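Local structure of tripeptidase (Staphylococcus aureus subsp. aureus, 3RZA) at residues Phe181-Val195 with Ile353-Ile365. The protein probably acts as a metal-dependent tripeptidase of the M20 peptidase family, hydrolysing short peptides at a site that binds zinc. Residues are numbered along the deposited sequence; the frame is centred on the assembly and turned at random.
With ZN (zinc ion), chain C.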
loop_
_atom_site.group_PDB
_atom_site.type_symbol
_atom_site.label_atom_id
_atom_site.label_comp_id
_atom_site.label_asym_id
_atom_site.label_seq_id
_atom_site.Cartn_x
_atom_site.Cartn_y
_atom_site.Cartn_z
ATOM N N PHE A 181 -30.460 10.975 -33.567
ATOM C CA PHE A 181 -29.295 10.110 -33.307
ATOM C C PHE A 181 -28.019 10.932 -33.375
ATOM O O PHE A 181 -28.046 12.116 -33.758
ATOM C CB PHE A 181 -29.232 8.933 -34.311
ATOM C CG PHE A 181 -29.337 9.349 -35.768
ATOM C CD1 PHE A 181 -28.208 9.827 -36.472
ATOM C CD2 PHE A 181 -30.549 9.247 -36.448
ATOM C CE1 PHE A 181 -28.307 10.213 -37.811
ATOM C CE2 PHE A 181 -30.646 9.617 -37.797
ATOM C CZ PHE A 181 -29.524 10.119 -38.473
ATOM N N GLY A 182 -26.897 10.324 -33.006
ATOM C CA GLY A 182 -25.630 10.992 -33.171
ATOM C C GLY A 182 -24.380 10.255 -32.830
ATOM O O GLY A 182 -24.372 9.043 -32.752
ATOM N N TYR A 183 -23.292 11.015 -32.728
ATOM C CA TYR A 183 -21.952 10.475 -32.773
ATOM C C TYR A 183 -21.076 11.110 -31.728
ATOM O O TYR A 183 -20.955 12.339 -31.698
ATOM C CB TYR A 183 -21.343 10.716 -34.143
ATOM C CG TYR A 183 -22.158 10.080 -35.227
ATOM C CD1 TYR A 183 -22.074 8.705 -35.468
ATOM C CD2 TYR A 183 -23.103 10.833 -35.952
ATOM C CE1 TYR A 183 -22.861 8.101 -36.452
ATOM C CE2 TYR A 183 -23.897 10.237 -36.929
ATOM C CZ TYR A 183 -23.770 8.873 -37.181
ATOM O OH TYR A 183 -24.585 8.277 -38.137
ATOM N N ALA A 184 -20.462 10.287 -30.878
ATOM C CA ALA A 184 -19.350 10.731 -30.028
ATOM C C ALA A 184 -18.055 10.582 -30.818
ATOM O O ALA A 184 -17.718 9.487 -31.230
ATOM C CB ALA A 184 -19.317 9.937 -28.749
ATOM N N ILE A 185 -17.356 11.697 -31.052
ATOM C CA ILE A 185 -16.132 11.713 -31.850
ATOM C C ILE A 185 -14.975 11.462 -30.879
ATOM O O ILE A 185 -14.213 12.380 -30.539
ATOM C CB ILE A 185 -15.956 13.078 -32.642
ATOM C CG1 ILE A 185 -17.247 13.448 -33.431
ATOM C CG2 ILE A 185 -14.752 12.998 -33.602
ATOM C CD1 ILE A 185 -17.223 14.860 -34.022
ATOM N N ASP A 186 -14.867 10.220 -30.397
ATOM C CA ASP A 186 -14.029 9.906 -29.234
ATOM C C ASP A 186 -13.765 8.375 -29.007
ATOM O O ASP A 186 -13.776 7.915 -27.878
ATOM C CB ASP A 186 -14.686 10.526 -27.959
ATOM C CG ASP A 186 -13.770 10.507 -26.730
ATOM O OD1 ASP A 186 -12.546 10.665 -26.888
ATOM O OD2 ASP A 186 -14.281 10.353 -25.595
ATOM N N ALA A 187 -13.496 7.625 -30.077
ATOM C CA ALA A 187 -13.128 6.187 -29.979
ATOM C C ALA A 187 -11.636 5.981 -30.279
ATOM O O ALA A 187 -11.095 6.615 -31.193
ATOM C CB ALA A 187 -13.975 5.372 -30.929
ATOM N N SER A 188 -10.976 5.112 -29.500
ATOM C CA SER A 188 -9.613 4.631 -29.813
ATOM C C SER A 188 -9.708 3.562 -30.890
ATOM O O SER A 188 -9.731 2.366 -30.610
ATOM C CB SER A 188 -8.923 4.067 -28.560
ATOM O OG SER A 188 -8.745 5.077 -27.579
ATOM N N ALA A 189 -9.821 4.012 -32.124
ATOM C CA ALA A 189 -9.943 3.138 -33.279
ATOM C C ALA A 189 -9.579 3.965 -34.507
ATOM O O ALA A 189 -9.583 5.185 -34.465
ATOM C CB ALA A 189 -11.381 2.563 -33.408
ATOM N N ASP A 190 -9.239 3.283 -35.582
ATOM C CA ASP A 190 -8.894 3.944 -36.834
ATOM C C ASP A 190 -10.079 4.809 -37.314
ATOM O O ASP A 190 -11.264 4.451 -37.092
ATOM C CB ASP A 190 -8.562 2.908 -37.922
ATOM C CG ASP A 190 -7.338 2.019 -37.587
ATOM O OD1 ASP A 190 -6.543 2.326 -36.659
ATOM O OD2 ASP A 190 -7.195 0.989 -38.272
ATOM N N VAL A 191 -9.777 5.922 -37.981
ATOM C CA VAL A 191 -10.837 6.718 -38.621
ATOM C C VAL A 191 -11.567 5.859 -39.694
ATOM O O VAL A 191 -10.921 5.157 -40.488
ATOM C CB VAL A 191 -10.314 8.035 -39.219
ATOM C CG1 VAL A 191 -11.467 8.872 -39.807
ATOM C CG2 VAL A 191 -9.560 8.859 -38.143
ATOM N N GLY A 192 -12.908 5.853 -39.630
ATOM C CA GLY A 192 -13.756 5.013 -40.481
ATOM C C GLY A 192 -14.154 3.693 -39.816
ATOM O O GLY A 192 -14.872 2.893 -40.416
ATOM N N THR A 193 -13.670 3.458 -38.589
ATOM C CA THR A 193 -14.197 2.410 -37.705
ATOM C C THR A 193 -15.165 3.032 -36.708
ATOM O O THR A 193 -14.903 4.119 -36.190
ATOM C CB THR A 193 -13.046 1.699 -36.979
ATOM O OG1 THR A 193 -12.218 1.078 -37.973
ATOM C CG2 THR A 193 -13.569 0.639 -35.995
ATOM N N THR A 194 -16.299 2.350 -36.473
ATOM C CA THR A 194 -17.386 2.848 -35.604
ATOM C C THR A 194 -17.582 1.859 -34.466
ATOM O O THR A 194 -17.762 0.677 -34.709
ATOM C CB THR A 194 -18.728 2.968 -36.399
ATOM O OG1 THR A 194 -18.507 3.751 -37.563
ATOM C CG2 THR A 194 -19.823 3.614 -35.565
ATOM N N VAL A 195 -17.529 2.350 -33.223
ATOM C CA VAL A 195 -17.919 1.575 -32.071
ATOM C C VAL A 195 -19.453 1.568 -31.972
ATOM O O VAL A 195 -20.054 2.634 -31.788
ATOM C CB VAL A 195 -17.344 2.176 -30.778
ATOM C CG1 VAL A 195 -17.901 1.450 -29.571
ATOM C CG2 VAL A 195 -15.808 2.168 -30.803
ATOM N N ILE A 353 -31.321 8.640 -27.181
ATOM C CA ILE A 353 -30.795 9.126 -28.462
ATOM C C ILE A 353 -29.725 8.116 -28.923
ATOM O O ILE A 353 -28.634 8.105 -28.328
ATOM C CB ILE A 353 -30.146 10.561 -28.316
ATOM C CG1 ILE A 353 -31.158 11.594 -27.783
ATOM C CG2 ILE A 353 -29.593 11.025 -29.645
ATOM C CD1 ILE A 353 -30.546 12.965 -27.494
ATOM N N PRO A 354 -30.040 7.236 -29.934
ATOM C CA PRO A 354 -29.067 6.271 -30.455
ATOM C C PRO A 354 -27.729 6.901 -30.816
ATOM O O PRO A 354 -27.682 7.804 -31.642
ATOM C CB PRO A 354 -29.754 5.730 -31.719
ATOM C CG PRO A 354 -31.181 5.802 -31.416
ATOM C CD PRO A 354 -31.384 6.954 -30.482
ATOM N N SER A 355 -26.674 6.454 -30.151
ATOM C CA SER A 355 -25.359 7.061 -30.288
ATOM C C SER A 355 -24.302 5.986 -30.479
ATOM O O SER A 355 -24.317 4.981 -29.786
ATOM C CB SER A 355 -25.042 7.912 -29.073
ATOM O OG SER A 355 -26.053 8.890 -28.862
ATOM N N VAL A 356 -23.406 6.214 -31.437
ATOM C CA VAL A 356 -22.249 5.354 -31.696
ATOM C C VAL A 356 -21.015 6.256 -31.661
ATOM O O VAL A 356 -21.141 7.491 -31.692
ATOM C CB VAL A 356 -22.399 4.610 -33.071
ATOM C CG1 VAL A 356 -23.741 3.848 -33.107
ATOM C CG2 VAL A 356 -22.297 5.561 -34.219
ATOM N N ILE A 357 -19.835 5.645 -31.589
ATOM C CA ILE A 357 -18.611 6.349 -31.260
ATOM C C ILE A 357 -17.666 6.187 -32.454
ATOM O O ILE A 357 -17.361 5.059 -32.847
ATOM C CB ILE A 357 -17.923 5.816 -29.949
ATOM C CG1 ILE A 357 -18.946 5.295 -28.924
ATOM C CG2 ILE A 357 -17.053 6.905 -29.299
ATOM C CD1 ILE A 357 -19.968 6.383 -28.451
ATOM N N LEU A 358 -17.228 7.314 -33.026
ATOM C CA LEU A 358 -16.385 7.324 -34.209
ATOM C C LEU A 358 -14.927 7.219 -33.812
ATOM O O LEU A 358 -14.482 7.916 -32.888
ATOM C CB LEU A 358 -16.575 8.623 -34.995
ATOM C CG LEU A 358 -17.976 8.934 -35.499
ATOM C CD1 LEU A 358 -17.971 10.331 -36.149
ATOM C CD2 LEU A 358 -18.492 7.845 -36.461
ATOM N N GLY A 359 -14.175 6.389 -34.534
ATOM C CA GLY A 359 -12.733 6.328 -34.374
ATOM C C GLY A 359 -12.095 7.663 -34.697
ATOM O O GLY A 359 -12.418 8.261 -35.725
ATOM N N VAL A 360 -11.241 8.154 -33.788
ATOM C CA VAL A 360 -10.507 9.401 -33.958
ATOM C C VAL A 360 -9.085 9.158 -34.554
ATOM O O VAL A 360 -8.474 10.089 -35.116
ATOM C CB VAL A 360 -10.414 10.175 -32.602
ATOM C CG1 VAL A 360 -9.638 11.498 -32.750
ATOM C CG2 VAL A 360 -11.814 10.460 -32.067
ATOM N N GLY A 361 -8.538 7.937 -34.401
ATOM C CA GLY A 361 -7.181 7.635 -34.875
ATOM C C GLY A 361 -6.034 8.193 -34.012
ATOM O O GLY A 361 -4.861 8.048 -34.378
ATOM N N TYR A 362 -6.354 8.775 -32.851
ATOM C CA TYR A 362 -5.317 9.206 -31.900
ATOM C C TYR A 362 -4.625 7.965 -31.315
ATOM O O TYR A 362 -5.180 6.849 -31.348
ATOM C CB TYR A 362 -5.848 10.173 -30.811
ATOM C CG TYR A 362 -7.186 9.833 -30.127
ATOM C CD1 TYR A 362 -7.499 8.527 -29.698
ATOM C CD2 TYR A 362 -8.110 10.832 -29.845
ATOM C CE1 TYR A 362 -8.701 8.240 -29.058
ATOM C CE2 TYR A 362 -9.335 10.531 -29.192
ATOM C CZ TYR A 362 -9.600 9.224 -28.800
ATOM O OH TYR A 362 -10.785 8.875 -28.145
ATOM N N GLU A 363 -3.389 8.138 -30.862
ATOM C CA GLU A 363 -2.547 6.997 -30.464
ATOM C C GLU A 363 -1.790 7.278 -29.177
ATOM O O GLU A 363 -1.416 8.420 -28.922
ATOM C CB GLU A 363 -1.575 6.689 -31.576
ATOM C CG GLU A 363 -2.217 5.973 -32.794
ATOM C CD GLU A 363 -1.198 5.630 -33.869
ATOM O OE1 GLU A 363 -0.076 6.190 -33.814
ATOM O OE2 GLU A 363 -1.513 4.803 -34.766
ATOM N N LYS A 364 -1.567 6.206 -28.395
ATOM C CA LYS A 364 -0.857 6.266 -27.113
ATOM C C LYS A 364 -1.458 7.331 -26.187
ATOM O O LYS A 364 -0.726 8.091 -25.511
ATOM C CB LYS A 364 0.642 6.495 -27.333
ATOM C CG LYS A 364 1.309 5.443 -28.222
ATOM C CD LYS A 364 2.725 5.124 -27.711
ATOM C CE LYS A 364 3.402 4.061 -28.551
ATOM N NZ LYS A 364 3.791 4.637 -29.845
ATOM N N ILE A 365 -2.796 7.373 -26.150
ATOM C CA ILE A 365 -3.517 8.392 -25.377
ATOM C C ILE A 365 -3.292 8.154 -23.881
ATOM O O ILE A 365 -2.951 7.059 -23.476
ATOM C CB ILE A 365 -5.048 8.478 -25.739
ATOM C CG1 ILE A 365 -5.820 7.180 -25.367
ATOM C CG2 ILE A 365 -5.216 8.802 -27.235
ATOM C CD1 ILE A 365 -7.356 7.289 -25.556
HETATM ZN ZN ZN C . -11.707 11.022 -24.949
HETATM O O HOH W 1 -10.529 6.811 -25.783
HETATM O O HOH W 2 -14.204 7.392 -37.512
HETATM O O HOH W 3 -11.451 9.339 -23.743
#
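Y362 meets the zinc ligand D186 across this contact, a worked example of a metal site built at the carboxyl ends of parallel strands. Strand 181-184 runs parallel to 355-359, which pairs antiparallel with 194-195 on its other edge; a beta bulge between A184 and A187 shifts the register by one. D186 turns its carboxylate to the metal with CG anti to the backbone N (chi1 -169°), and OD1 binds the zinc ion at 2.1 Å, alongside H98 and D129; OD2 lies farther from it, at 2.7 Å. Y362 OH donates to the same D186 OD1 at 2.8 Å, arriving from above the carboxylate plane, with ring and carboxylate planes 78° apart. V360 CB lies over one face of the Y362 ring, toward its rim, 3.5 Å above the plane, while V360 N donates to A187 O. Water 1 links Y362 OH to S188 OG. Further down the strands, I357 splits its branches: CD1 lies 3.6 Å from A184 CB, and CG1 reaches V195 CB. On the face bearing Y183, chi1 of -54° sets V356 CG2 between the backbone N and the carbonyl carbon and turns it to T194 CG2, a tight 3.4 Å away, and to Y183 CD1. OD1 of D186 thus serves both metal and phenol, a second-shell bond that, together with the zinc ion, probably limits the rotation of the carboxylate and draws some negative charge from OD1.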